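Local structure of AceL NrdHF-1-1 Intein (Metagenome, 6ZGQ) at residues A[38-43]-A[77-82]. The protein is a naturally split class 3 intein, here linked and made splice-inactive, whose active form probably excises itself and joins its flanking polypeptides by protein splicing. Residues are numbered along the deposited sequence; the frame is centred on the assembly and turned at random.
Sequences NTKDFS and IYEQGG
Lys-40 turns CG away from its own carbonyl carbon (chi1 -69°) and then runs fully extended, carrying its ammonium group across to residues 77-82; Glu-79, with CG anti to the backbone N (chi1 -170°) and an equally straight chain, reaches out to meet it. The two side chains cross at about a right angle and touch through their ends alone. There Lys-40 NZ forms a salt bridge with Glu-79 OE2 at 3.0 Å, approaching from well above the carboxylate plane, 66° out of it. The same Lys-40 NZ donates a hydrogen bond of 3.0 Å to the carbonyl oxygen Gly-82 O, again from above the carbonyl plane, and Lys-40 CE lies 3.3 Å from that oxygen. One ammonium group is thus held by two oxygens, one on the side chain of Glu-79 near the end of strand 75-80 and one in the turn that leads into strand 83-88. At the other end, Lys-40 sits with positive phi in the hairpin loop joining strands 32-35 and 42-45, where a weak bond from Asp-41 N to Thr-39 OG1 spans it. Its side chain also rests on Phe-35 and Ile-84. Between residues 38-43 and 77-82 the link is made by the Lys-40 side chain, bridging two antiparallel hairpins of the all-beta intein; Ile-77 touching Met-37 adds a second meeting of the two. The backbones of the two segments stay apart, the nearest CA atoms, of Lys-40 and Glu-79, being 10.1 Å from each other. A methionine in place of Lys-40 would probably leave Gly-82 O without this donor and Glu-79 with one cation fewer. Because Glu-79 OE1 also forms a salt bridge with Arg-112, the carboxylate of the buried Glu-79 has a positive partner on each oxygen, which is likely to favour its ionised form.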
loop_
_atom_site.group_PDB
_atom_site.type_symbol
_atom_site.label_atom_id
_atom_site.label_comp_id
_atom_site.label_asym_id
_atom_site.label_seq_id
_atom_site.Cartn_x
_atom_site.Cartn_y
_atom_site.Cartn_z
ATOM N N ASN A 38 14.593 -0.540 4.480
ATOM C CA ASN A 38 15.920 -0.915 5.004
ATOM C C ASN A 38 16.012 -0.731 6.529
ATOM O O ASN A 38 16.630 -1.570 7.199
ATOM C CB ASN A 38 17.044 -0.126 4.304
ATOM C CG ASN A 38 17.118 -0.403 2.810
ATOM O OD1 ASN A 38 16.849 -1.515 2.357
ATOM N ND2 ASN A 38 17.497 0.610 2.038
ATOM N N THR A 39 15.391 0.337 7.056
ATOM C CA THR A 39 15.529 0.743 8.469
ATOM C C THR A 39 14.272 0.457 9.316
ATOM O O THR A 39 14.381 0.418 10.541
ATOM C CB THR A 39 15.885 2.245 8.592
ATOM O OG1 THR A 39 14.775 3.037 8.167
ATOM C CG2 THR A 39 17.117 2.609 7.757
ATOM N N LYS A 40 13.114 0.259 8.664
ATOM C CA LYS A 40 11.795 0.052 9.313
ATOM C C LYS A 40 11.321 1.295 10.072
ATOM O O LYS A 40 10.444 1.176 10.936
ATOM C CB LYS A 40 11.800 -1.145 10.282
ATOM C CG LYS A 40 11.938 -2.519 9.644
ATOM C CD LYS A 40 12.008 -3.596 10.718
ATOM C CE LYS A 40 11.838 -4.997 10.154
ATOM N NZ LYS A 40 11.876 -6.012 11.240
ATOM N N ASP A 41 11.896 2.460 9.748
ATOM C CA ASP A 41 11.532 3.753 10.363
ATOM C C ASP A 41 10.447 4.443 9.527
ATOM O O ASP A 41 10.476 4.341 8.295
ATOM C CB ASP A 41 12.742 4.689 10.450
ATOM C CG ASP A 41 13.783 4.227 11.457
ATOM O OD1 ASP A 41 13.439 3.458 12.375
ATOM O OD2 ASP A 41 14.948 4.634 11.309
ATOM N N PHE A 42 9.527 5.128 10.224
ATOM C CA PHE A 42 8.473 5.980 9.655
ATOM C C PHE A 42 8.962 7.439 9.578
ATOM O O PHE A 42 9.629 7.908 10.501
ATOM C CB PHE A 42 7.216 5.894 10.538
ATOM C CG PHE A 42 6.445 4.608 10.389
ATOM C CD1 PHE A 42 5.544 4.437 9.342
ATOM C CD2 PHE A 42 6.594 3.582 11.311
ATOM C CE1 PHE A 42 4.826 3.259 9.206
ATOM C CE2 PHE A 42 5.870 2.411 11.189
ATOM C CZ PHE A 42 4.991 2.245 10.133
ATOM N N SER A 43 8.660 8.136 8.480
ATOM C CA SER A 43 8.937 9.580 8.359
ATOM C C SER A 43 8.036 10.192 7.285
ATOM O O SER A 43 7.496 9.441 6.466
ATOM C CB SER A 43 10.413 9.833 8.032
ATOM O OG SER A 43 10.820 9.142 6.862
ATOM N N ILE A 77 4.186 -5.136 0.104
ATOM C CA ILE A 77 5.254 -5.034 1.107
ATOM C C ILE A 77 4.846 -5.926 2.281
ATOM O O ILE A 77 3.715 -5.824 2.772
ATOM C CB ILE A 77 5.461 -3.559 1.546
ATOM C CG1 ILE A 77 5.816 -2.673 0.336
ATOM C CG2 ILE A 77 6.526 -3.436 2.631
ATOM C CD1 ILE A 77 7.120 -3.015 -0.362
ATOM N N TYR A 78 5.742 -6.837 2.668
ATOM C CA TYR A 78 5.511 -7.764 3.777
ATOM C C TYR A 78 6.832 -7.945 4.518
ATOM O O TYR A 78 7.885 -7.600 3.962
ATOM C CB TYR A 78 4.947 -9.095 3.257
ATOM C CG TYR A 78 5.826 -9.828 2.274
ATOM C CD1 TYR A 78 5.785 -9.532 0.919
ATOM C CD2 TYR A 78 6.687 -10.831 2.697
ATOM C CE1 TYR A 78 6.583 -10.210 0.016
ATOM C CE2 TYR A 78 7.494 -11.513 1.803
ATOM C CZ TYR A 78 7.435 -11.199 0.460
ATOM O OH TYR A 78 8.227 -11.864 -0.441
ATOM N N GLU A 79 6.749 -8.432 5.760
ATOM C CA GLU A 79 7.907 -8.849 6.557
ATOM C C GLU A 79 8.001 -10.376 6.480
ATOM O O GLU A 79 6.960 -11.051 6.509
ATOM C CB GLU A 79 7.769 -8.388 8.019
ATOM C CG GLU A 79 9.048 -8.595 8.824
ATOM C CD GLU A 79 8.983 -8.116 10.263
ATOM O OE1 GLU A 79 7.979 -7.487 10.664
ATOM O OE2 GLU A 79 9.964 -8.374 10.997
ATOM N N GLN A 80 9.227 -10.884 6.320
ATOM C CA GLN A 80 9.555 -12.317 6.421
ATOM C C GLN A 80 10.929 -12.432 7.101
ATOM O O GLN A 80 11.880 -11.748 6.682
ATOM C CB GLN A 80 9.557 -12.966 5.039
ATOM C CG GLN A 80 9.874 -14.451 5.051
ATOM C CD GLN A 80 9.934 -15.027 3.657
ATOM O OE1 GLN A 80 10.206 -14.318 2.690
ATOM N NE2 GLN A 80 9.681 -16.324 3.544
ATOM N N GLY A 81 11.026 -13.283 8.128
ATOM C CA GLY A 81 12.146 -13.242 9.081
ATOM C C GLY A 81 12.165 -11.866 9.731
ATOM O O GLY A 81 11.115 -11.387 10.177
ATOM N N GLY A 82 13.337 -11.224 9.745
ATOM C CA GLY A 82 13.498 -9.860 10.267
ATOM C C GLY A 82 13.561 -8.788 9.188
ATOM O O GLY A 82 13.757 -7.615 9.521
#